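Putative solute-binding component of ABC transporter (Clostridium phytofermentans, PDB 4YS6) probably captures sugars for an ABC importer, and holds beta-D-glucose in the cleft between its two lobes. Local coordinates at residues Asn76-Val82 and Ser100-Leu106; Asp124-Met128 and Gly175-Ala179; Ala137-Asn141 and Lys292-Leu297. One frame throughout, in Å; residues are numbered along the deposited sequence.

Interaction 1: Asn76-Val82 and Ser100-Leu106. With NA (sodium ion), chain G.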
loop_
_atom_site.group_PDB
_atom_site.type_symbol
_atom_site.label_atom_id
_atom_site.label_comp_id
_atom_site.label_asym_id
_atom_site.label_seq_id
_atom_site.Cartn_x
_atom_site.Cartn_y
_atom_site.Cartn_z
ATOM N N ASN A 76 -5.598 12.549 -5.290
ATOM C CA ASN A 76 -4.142 12.550 -5.067
ATOM C C ASN A 76 -3.515 13.944 -5.142
ATOM O O ASN A 76 -2.310 14.101 -5.406
ATOM C CB ASN A 76 -3.447 11.591 -6.061
ATOM C CG ASN A 76 -2.931 10.328 -5.400
ATOM O OD1 ASN A 76 -3.261 10.028 -4.255
ATOM N ND2 ASN A 76 -2.131 9.563 -6.140
ATOM N N ASP A 77 -4.319 14.964 -4.876
ATOM C CA ASP A 77 -3.854 16.345 -4.824
ATOM C C ASP A 77 -3.786 16.802 -3.362
ATOM O O ASP A 77 -4.817 16.888 -2.692
ATOM C CB ASP A 77 -4.790 17.234 -5.645
ATOM C CG ASP A 77 -4.631 17.025 -7.141
ATOM O OD1 ASP A 77 -3.582 16.501 -7.553
ATOM O OD2 ASP A 77 -5.547 17.393 -7.912
ATOM N N VAL A 78 -2.578 17.073 -2.865
ATOM C CA VAL A 78 -2.378 17.382 -1.448
ATOM C C VAL A 78 -3.188 18.590 -0.979
ATOM O O VAL A 78 -3.803 18.544 0.092
ATOM C CB VAL A 78 -0.883 17.598 -1.151
ATOM C CG1 VAL A 78 -0.653 18.143 0.268
ATOM C CG2 VAL A 78 -0.145 16.295 -1.330
ATOM N N GLN A 79 -3.219 19.671 -1.754
ATOM C CA GLN A 79 -3.931 20.860 -1.295
ATOM C C GLN A 79 -5.438 20.600 -1.236
ATOM O O GLN A 79 -6.150 21.176 -0.398
ATOM C CB GLN A 79 -3.618 22.061 -2.187
ATOM C CG GLN A 79 -4.276 23.332 -1.720
ATOM C CD GLN A 79 -3.929 23.659 -0.285
ATOM O OE1 GLN A 79 -4.805 23.966 0.528
ATOM N NE2 GLN A 79 -2.646 23.578 0.039
ATOM N N THR A 80 -5.924 19.712 -2.097
ATOM C CA THR A 80 -7.334 19.349 -2.064
ATOM C C THR A 80 -7.628 18.605 -0.773
ATOM O O THR A 80 -8.648 18.853 -0.135
ATOM C CB THR A 80 -7.740 18.503 -3.284
ATOM O OG1 THR A 80 -7.691 19.345 -4.446
ATOM C CG2 THR A 80 -9.169 17.951 -3.114
ATOM N N GLN A 81 -6.747 17.691 -0.386
ATOM C CA GLN A 81 -6.976 16.956 0.841
ATOM C C GLN A 81 -6.934 17.883 2.047
ATOM O O GLN A 81 -7.752 17.755 2.958
ATOM C CB GLN A 81 -5.968 15.828 0.997
ATOM C CG GLN A 81 -6.224 15.037 2.267
ATOM C CD GLN A 81 -5.499 13.714 2.242
ATOM O OE1 GLN A 81 -4.268 13.663 2.278
ATOM N NE2 GLN A 81 -6.257 12.644 2.151
ATOM N N VAL A 82 -5.998 18.828 2.058
ATOM C CA VAL A 82 -5.956 19.815 3.121
ATOM C C VAL A 82 -7.266 20.616 3.210
ATOM O O VAL A 82 -7.828 20.792 4.301
ATOM C CB VAL A 82 -4.766 20.783 2.936
ATOM C CG1 VAL A 82 -4.862 21.938 3.920
ATOM C CG2 VAL A 82 -3.454 20.025 3.104
ATOM N N SER A 100 -3.704 9.794 4.300
ATOM C CA SER A 100 -3.003 10.938 3.737
ATOM C C SER A 100 -2.318 10.619 2.419
ATOM O O SER A 100 -1.858 9.498 2.193
ATOM C CB SER A 100 -1.973 11.456 4.748
ATOM O OG SER A 100 -1.001 10.486 5.008
ATOM N N ILE A 101 -2.262 11.612 1.536
ATOM C CA ILE A 101 -1.520 11.476 0.289
ATOM C C ILE A 101 -0.040 11.552 0.598
ATOM O O ILE A 101 0.730 10.651 0.244
ATOM C CB ILE A 101 -1.914 12.555 -0.710
ATOM C CG1 ILE A 101 -3.400 12.417 -1.073
ATOM C CG2 ILE A 101 -1.092 12.435 -1.989
ATOM C CD1 ILE A 101 -3.955 13.628 -1.711
ATOM N N GLU A 102 0.340 12.632 1.277
ATOM C CA GLU A 102 1.714 12.858 1.698
ATOM C C GLU A 102 1.740 12.940 3.219
ATOM O O GLU A 102 1.100 13.799 3.803
ATOM C CB GLU A 102 2.275 14.140 1.087
ATOM C CG GLU A 102 2.584 14.009 -0.390
ATOM C CD GLU A 102 3.249 15.253 -0.965
ATOM O OE1 GLU A 102 3.630 16.150 -0.180
ATOM O OE2 GLU A 102 3.391 15.328 -2.207
ATOM N N GLY A 103 2.487 12.040 3.845
ATOM C CA GLY A 103 2.470 11.915 5.299
ATOM C C GLY A 103 2.830 13.156 6.093
ATOM O O GLY A 103 2.316 13.347 7.196
ATOM N N ASP A 104 3.702 14.002 5.559
ATOM C CA ASP A 104 4.113 15.216 6.296
ATOM C C ASP A 104 3.428 16.521 5.847
ATOM O O ASP A 104 3.847 17.602 6.244
ATOM C CB ASP A 104 5.639 15.369 6.210
ATOM C CG ASP A 104 6.149 15.482 4.783
ATOM O OD1 ASP A 104 5.362 15.280 3.835
ATOM O OD2 ASP A 104 7.360 15.752 4.618
ATOM N N SER A 105 2.350 16.424 5.074
ATOM C CA SER A 105 1.729 17.603 4.493
ATOM C C SER A 105 0.570 18.233 5.266
ATOM O O SER A 105 0.056 19.267 4.859
ATOM C CB SER A 105 1.208 17.252 3.102
ATOM O OG SER A 105 0.179 16.273 3.220
ATOM N N LEU A 106 0.138 17.595 6.344
ATOM C CA LEU A 106 -1.104 17.957 7.010
ATOM C C LEU A 106 -0.893 18.609 8.373
ATOM O O LEU A 106 -1.833 18.787 9.142
ATOM C CB LEU A 106 -1.977 16.701 7.181
ATOM C CG LEU A 106 -2.335 15.931 5.910
ATOM C CD1 LEU A 106 -3.255 14.748 6.177
ATOM C CD2 LEU A 106 -2.972 16.853 4.896
HETATM NA NA NA G . -3.950 14.459 -8.886
HETATM O O HOH W 1 -1.832 14.129 -8.631
HETATM O O HOH W 2 -5.823 15.787 -9.963
HETATM O O HOH W 3 -1.663 14.810 1.956
HETATM O O HOH W 4 -5.621 13.078 -9.833
#

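Interaction 2: Asp124-Met128 and Gly175-Ala179. With BGC (beta-D-glucopyranose), chain D.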
loop_
_atom_site.group_PDB
_atom_site.type_symbol
_atom_site.label_atom_id
_atom_site.label_comp_id
_atom_site.label_asym_id
_atom_site.label_seq_id
_atom_site.Cartn_x
_atom_site.Cartn_y
_atom_site.Cartn_z
ATOM N N ASP A 124 -4.268 3.568 7.415
ATOM C CA ASP A 124 -3.367 2.798 6.556
ATOM C C ASP A 124 -1.965 3.373 6.416
ATOM O O ASP A 124 -0.984 2.618 6.567
ATOM C CB ASP A 124 -3.941 2.586 5.169
ATOM C CG ASP A 124 -3.183 1.515 4.425
ATOM O OD1 ASP A 124 -3.495 0.306 4.597
ATOM O OD2 ASP A 124 -2.204 1.872 3.744
ATOM N N ARG A 125 -1.879 4.667 6.118
ATOM C CA ARG A 125 -0.618 5.400 6.021
ATOM C C ARG A 125 -0.387 6.242 7.254
ATOM O O ARG A 125 -1.303 6.888 7.744
ATOM C CB ARG A 125 -0.632 6.316 4.804
ATOM C CG ARG A 125 -0.846 5.544 3.502
ATOM C CD ARG A 125 -1.186 6.502 2.385
ATOM N NE ARG A 125 -1.207 5.820 1.080
ATOM C CZ ARG A 125 -1.448 6.429 -0.081
ATOM N NH1 ARG A 125 -1.732 7.715 -0.119
ATOM N NH2 ARG A 125 -1.405 5.748 -1.216
ATOM N N LEU A 126 0.832 6.259 7.760
ATOM C CA LEU A 126 1.100 7.016 8.964
ATOM C C LEU A 126 1.267 8.524 8.651
ATOM O O LEU A 126 1.914 8.911 7.678
ATOM C CB LEU A 126 2.322 6.437 9.665
ATOM C CG LEU A 126 2.657 7.007 11.041
ATOM C CD1 LEU A 126 1.529 6.813 12.031
ATOM C CD2 LEU A 126 3.968 6.414 11.563
ATOM N N ILE A 127 0.660 9.357 9.488
ATOM C CA ILE A 127 0.788 10.816 9.406
ATOM C C ILE A 127 2.010 11.220 10.214
ATOM O O ILE A 127 2.140 10.813 11.369
ATOM C CB ILE A 127 -0.484 11.502 9.927
ATOM C CG1 ILE A 127 -1.643 11.225 8.962
ATOM C CG2 ILE A 127 -0.276 13.001 10.113
ATOM C CD1 ILE A 127 -3.004 11.551 9.524
HETATM N N MSE A 128 2.921 11.959 9.578
HETATM C CA MSE A 128 4.273 12.189 10.080
HETATM C C MSE A 128 4.474 13.589 10.667
HETATM O O MSE A 128 3.829 14.555 10.239
HETATM C CB MSE A 128 5.308 11.976 8.944
HETATM C CG MSE A 128 5.194 10.723 8.147
HETATM SE SE MSE A 128 5.293 9.118 9.245
HETATM C CE MSE A 128 7.210 9.184 9.645
ATOM N N GLY A 175 6.449 10.025 -0.486
ATOM C CA GLY A 175 5.707 10.739 0.546
ATOM C C GLY A 175 4.797 9.824 1.360
ATOM O O GLY A 175 4.089 10.283 2.260
ATOM N N ASP A 176 4.810 8.544 1.021
ATOM C CA ASP A 176 4.024 7.507 1.715
ATOM C C ASP A 176 4.937 6.691 2.619
ATOM O O ASP A 176 5.775 5.934 2.141
ATOM C CB ASP A 176 3.354 6.614 0.680
ATOM C CG ASP A 176 2.484 5.529 1.277
ATOM O OD1 ASP A 176 2.450 5.373 2.509
ATOM O OD2 ASP A 176 1.830 4.795 0.484
ATOM N N ASN A 177 4.793 6.868 3.927
ATOM C CA ASN A 177 5.654 6.163 4.874
ATOM C C ASN A 177 5.566 4.653 4.676
ATOM O O ASN A 177 6.544 3.934 4.916
ATOM C CB ASN A 177 5.296 6.546 6.316
ATOM C CG ASN A 177 6.328 6.095 7.322
ATOM O OD1 ASN A 177 7.503 6.492 7.272
ATOM N ND2 ASN A 177 5.888 5.299 8.291
ATOM N N ASN A 178 4.424 4.153 4.220
ATOM C CA ASN A 178 4.334 2.724 3.959
ATOM C C ASN A 178 5.337 2.206 2.947
ATOM O O ASN A 178 5.788 1.059 3.053
ATOM C CB ASN A 178 2.962 2.323 3.467
ATOM C CG ASN A 178 1.881 2.501 4.512
ATOM O OD1 ASN A 178 2.136 2.824 5.674
ATOM N ND2 ASN A 178 0.667 2.239 4.106
ATOM N N ALA A 179 5.681 3.028 1.964
ATOM C CA ALA A 179 6.586 2.579 0.919
ATOM C C ALA A 179 7.932 2.223 1.538
ATOM O O ALA A 179 8.575 1.273 1.106
ATOM C CB ALA A 179 6.742 3.645 -0.166
HETATM C C2 BGC D . -1.104 1.121 0.653
HETATM C C3 BGC D . -1.120 0.122 -0.457
HETATM C C4 BGC D . -1.499 0.715 -1.749
HETATM C C5 BGC D . -0.686 1.927 -2.085
HETATM C C6 BGC D . -1.185 2.688 -3.295
HETATM C C1 BGC D . -0.122 2.257 0.305
HETATM O O1 BGC D . -0.076 3.172 1.212
HETATM O O2 BGC D . -0.687 0.500 1.862
HETATM O O3 BGC D . -2.071 -0.935 -0.057
HETATM O O4 BGC D . -1.283 -0.213 -2.842
HETATM O O5 BGC D . -0.744 2.830 -0.940
HETATM O O6 BGC D . -2.590 2.882 -3.257
HETATM O O HOH W 5 3.227 4.143 7.544
HETATM O O HOH W 6 2.789 8.464 5.080
#

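Interaction 3: Ala137-Asn141 and Lys292-Leu297. With BGC (beta-D-glucopyranose), chain D.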
loop_
_atom_site.group_PDB
_atom_site.type_symbol
_atom_site.label_atom_id
_atom_site.label_comp_id
_atom_site.label_asym_id
_atom_site.label_seq_id
_atom_site.Cartn_x
_atom_site.Cartn_y
_atom_site.Cartn_z
ATOM N N ALA A 137 -4.127 2.787 12.256
ATOM C CA ALA A 137 -4.657 1.485 11.871
ATOM C C ALA A 137 -4.113 1.128 10.520
ATOM O O ALA A 137 -4.266 1.895 9.576
ATOM C CB ALA A 137 -6.134 1.512 11.812
ATOM N N THR A 138 -3.520 -0.048 10.393
ATOM C CA THR A 138 -2.904 -0.418 9.121
ATOM C C THR A 138 -2.747 -1.946 9.057
ATOM O O THR A 138 -3.188 -2.658 9.964
ATOM C CB THR A 138 -1.557 0.306 8.970
ATOM O OG1 THR A 138 -1.034 0.107 7.652
ATOM C CG2 THR A 138 -0.568 -0.200 10.010
ATOM N N PHE A 139 -2.189 -2.444 7.964
ATOM C CA PHE A 139 -1.721 -3.821 7.900
ATOM C C PHE A 139 -0.256 -3.829 8.301
ATOM O O PHE A 139 0.389 -2.781 8.407
ATOM C CB PHE A 139 -1.956 -4.415 6.494
ATOM C CG PHE A 139 -3.403 -4.623 6.200
ATOM C CD1 PHE A 139 -4.186 -3.567 5.770
ATOM C CD2 PHE A 139 -3.995 -5.853 6.400
ATOM C CE1 PHE A 139 -5.543 -3.731 5.549
ATOM C CE2 PHE A 139 -5.362 -6.009 6.162
ATOM C CZ PHE A 139 -6.119 -4.945 5.761
ATOM N N ASP A 140 0.279 -5.001 8.588
ATOM C CA ASP A 140 1.684 -5.091 8.978
ATOM C C ASP A 140 2.552 -4.891 7.746
ATOM O O ASP A 140 2.844 -5.841 6.991
ATOM C CB ASP A 140 1.935 -6.438 9.637
ATOM C CG ASP A 140 3.323 -6.553 10.230
ATOM O OD1 ASP A 140 4.231 -5.791 9.850
ATOM O OD2 ASP A 140 3.485 -7.417 11.100
ATOM N N ASN A 141 2.928 -3.634 7.507
ATOM C CA ASN A 141 3.561 -3.269 6.256
ATOM C C ASN A 141 4.971 -3.849 6.094
ATOM O O ASN A 141 5.349 -4.243 4.993
ATOM C CB ASN A 141 3.598 -1.757 6.134
ATOM C CG ASN A 141 2.220 -1.163 6.185
ATOM O OD1 ASN A 141 1.395 -1.473 5.339
ATOM N ND2 ASN A 141 1.933 -0.392 7.223
ATOM N N LYS A 292 -5.138 -7.721 1.468
ATOM C CA LYS A 292 -5.381 -6.912 2.634
ATOM C C LYS A 292 -6.883 -6.583 2.660
ATOM O O LYS A 292 -7.398 -5.801 1.857
ATOM C CB LYS A 292 -4.512 -5.644 2.599
ATOM C CG LYS A 292 -3.021 -5.938 2.406
ATOM C CD LYS A 292 -2.117 -4.779 2.752
ATOM C CE LYS A 292 -2.367 -3.532 1.916
ATOM N NZ LYS A 292 -1.265 -2.565 2.215
ATOM N N ASP A 293 -7.608 -7.231 3.557
ATOM C CA ASP A 293 -9.065 -7.124 3.534
ATOM C C ASP A 293 -9.463 -5.761 4.119
ATOM O O ASP A 293 -9.439 -5.577 5.342
ATOM C CB ASP A 293 -9.706 -8.275 4.315
ATOM C CG ASP A 293 -11.209 -8.353 4.117
ATOM O OD1 ASP A 293 -11.848 -7.313 3.827
ATOM O OD2 ASP A 293 -11.770 -9.461 4.254
ATOM N N THR A 294 -9.808 -4.813 3.247
ATOM C CA THR A 294 -10.138 -3.462 3.718
ATOM C C THR A 294 -11.357 -3.439 4.633
ATOM O O THR A 294 -11.536 -2.490 5.396
ATOM C CB THR A 294 -10.389 -2.473 2.549
ATOM O OG1 THR A 294 -11.496 -2.889 1.736
ATOM C CG2 THR A 294 -9.167 -2.354 1.693
ATOM N N ARG A 295 -12.212 -4.464 4.564
ATOM C CA ARG A 295 -13.377 -4.501 5.427
ATOM C C ARG A 295 -12.939 -4.683 6.875
ATOM O O ARG A 295 -13.554 -4.149 7.813
ATOM C CB ARG A 295 -14.306 -5.638 5.021
ATOM C CG ARG A 295 -14.798 -5.562 3.618
ATOM C CD ARG A 295 -15.558 -6.825 3.280
ATOM N NE ARG A 295 -14.643 -7.968 3.261
ATOM C CZ ARG A 295 -14.993 -9.189 2.885
ATOM N NH1 ARG A 295 -16.230 -9.431 2.511
ATOM N NH2 ARG A 295 -14.100 -10.156 2.892
ATOM N N THR A 296 -11.880 -5.474 7.052
ATOM C CA THR A 296 -11.322 -5.751 8.371
ATOM C C THR A 296 -10.661 -4.526 8.953
ATOM O O THR A 296 -10.820 -4.219 10.138
ATOM C CB THR A 296 -10.282 -6.880 8.303
ATOM O OG1 THR A 296 -10.916 -8.047 7.775
ATOM C CG2 THR A 296 -9.718 -7.190 9.685
ATOM N N LEU A 297 -9.891 -3.842 8.118
ATOM C CA LEU A 297 -9.251 -2.601 8.547
ATOM C C LEU A 297 -10.319 -1.595 8.972
ATOM O O LEU A 297 -10.213 -0.990 10.045
ATOM C CB LEU A 297 -8.372 -2.028 7.435
ATOM C CG LEU A 297 -7.636 -0.729 7.754
ATOM C CD1 LEU A 297 -6.818 -0.868 9.003
ATOM C CD2 LEU A 297 -6.734 -0.352 6.571
HETATM C C2 BGC D . -1.104 1.121 0.653
HETATM C C3 BGC D . -1.120 0.122 -0.457
HETATM C C4 BGC D . -1.499 0.715 -1.749
HETATM C C5 BGC D . -0.686 1.927 -2.085
HETATM C C6 BGC D . -1.185 2.688 -3.295
HETATM C C1 BGC D . -0.122 2.257 0.305
HETATM O O1 BGC D . -0.076 3.172 1.212
HETATM O O2 BGC D . -0.687 0.500 1.862
HETATM O O3 BGC D . -2.071 -0.935 -0.057
HETATM O O4 BGC D . -1.283 -0.213 -2.842
HETATM O O5 BGC D . -0.744 2.830 -0.940
HETATM O O6 BGC D . -2.590 2.882 -3.257
HETATM O O HOH W 7 -1.274 -1.505 4.837
#

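Interaction 1: Asn76-Val82 and Ser100-Leu106
Gln81 OE1 accepts two hydrogen bonds: one from the backbone of Ile101, N to OE1 3.0 Å, in the carbonyl plane on a lone pair and fairly straight (157° at the hydrogen), the other from water 3 at 2.9 Å. The side chain leaves helix 78-90 with CG anti to the backbone N (chi1 -179°) and runs on extended, which carries its amide from the first turn across to the loop. Its NE2 donates to Ala99 O, so the rotation of the amide is fixed from both ends; a glutamine suits the place, offering an acceptor to Ile101 N and a donor to Ala99 O from one extended side chain. Water 3 also accepts from Glu102 N and donates to Ser105 OG, which in turn donates to Glu102 O at 2.7 Å within the type I turn 102-105.

Apolar groups fill in beside this network. Ile101 lays CD1 against the backbone ahead of the helix, 3.5 Å from Asn76 C. Val78 straddles the loop with its two methyls, CG1 on Ser105 CB at 3.5 Å and CG2 at 3.6 Å from Glu102 CD, while Val82 CG2 meets Leu106 CD2 at 3.7 Å one turn on. Just before the helix, Asp77 OD1 binds a sodium ion at 2.5 Å, together with Ser75 O and three waters.

The two loops follow strands 68-73 and 95-98, which flank strand 38-43 in the sheet of one lobe. One glutamine amide and one water thus satisfy backbone N-H groups of a loop without regular structure, and branched aliphatic side chains pack the loop against the helix start.

Interaction 2: Asp124-Met128 and Gly175-Ala179
Residue numbers rise along one segment as they fall along the other: Arg125 CA lies 6.0 Å from Asn178 CA, and Leu126 CA lies 6.2 Å from Asn177 CA. One segment is the loop after strand 119-123; the other enters helix 177-195, where Asp176 caps the Asn178 backbone N through OD1. Asn178 ND2 donates to Asp124 O at 3.0 Å, with that oxygen almost in the amide plane although the donor stands above the carbonyl plane. The Tyr136 hydroxyl bonds to the same oxygen, and ND2 itself also donates to glucose O2.

This is the sugar site of a type I periplasmic binding protein, and since the two segments follow strands of different sheets, the contact bridges the cleft between the lobes. Arg125, extended from CG to NE, suits the anomeric end of the ring by offering two N-H groups side by side: NE donates to glucose O1 at 2.9 Å, and NH2 to the ring oxygen O5 at 3.0 Å in a nearly straight bond (173°). Aspartates accept from the hydroxyls, Asp176 OD2 from O1 at 2.6 Å and Asp124 OD2 from O2 at 2.8 Å; Asp124 OD1 is paired with Arg50. Asp176 OD2 also stands well out of the guanidinium plane of Arg125, where no N-H points at it, so their salt bridge is one of charge alone; the two planes are 52° apart.

Farther from the sugar, water 5 joins Leu126 N to the Asn177 and Asn178 amides. The selenomethionine at Met128 crosses the Asn177 amide, CE 3.6 Å from OD1, an oxygen that also accepts from Arg180.

Interaction 3: Ala137-Asn141 and Lys292-Leu297
Near the hinge side of the type I periplasmic binding fold, the end of strand 135-139, where the chain probably leaves this lobe, meets the loop and helix start that follow strand 289-291, to which the chain has just returned. The flat Phe139 ring is the meeting surface. Lys292 CB sits over one face in a CH-pi contact, 3.5 Å from the centroid and only 6° off the normal, and its CD continues over CG of the ring. At the ring edge Asp293 O lies 3.4 Å from CZ, against the weakly positive rim of aromatic hydrogens.

Leu297, one helical turn on, spreads its two methyls over the strand: CD2 is 3.7 Å from Phe139 CE1, and CD1 is 3.7 Å from Ala137 CB, where a small residue suits the close approach. Asp293 starts the helix, its OD1 capping Arg295 N, and Arg295 grips the same carboxylate side-on with NE and NH2.

A bend at chi3 (-60°) in the Lys292 chain carries the ammonium past the ring to the sugar. Its three hydrogens probably go to glucose O3 (NZ to O3 2.9 Å), Gln271 OE1 and water 7 (NZ to water 2.8 Å), with O2 a weak additional partner sharing one of them. Water 7 gives a hydrogen to Asn141 OD1 at 2.7 Å; Asn141 ND2 in turn holds Thr138 OG1, a hydroxyl bonded to Asp124 O.

Lysine serves two ends at once: its methylenes lie against an aromatic face, while its ammonium is shared among sugar hydroxyls, the Gln271 amide oxygen and water.

Overall arrangement
Interactions 2 and 3 are buried beside the glucose and share it, one at the O1, O2 and O5 side, the other at O2 and O3; interaction 1 lies nearer the surface, partly buried, with no direct bond to the sugar. Interactions 1 and 3 each stay largely with the seven-stranded sheet, whereas interaction 2 crosses to the other lobe. The links are mostly backbone: Gly103 bonds to both Met128 and Gly175, and Asp124 N to Ala137 O. Chemistry follows place: amide, water and aliphatic packing in interaction 1, dense charged and amide groups around sugar hydroxyls in interaction 2, and aromatic and aliphatic packing beside one sugar-binding ammonium in interaction 3.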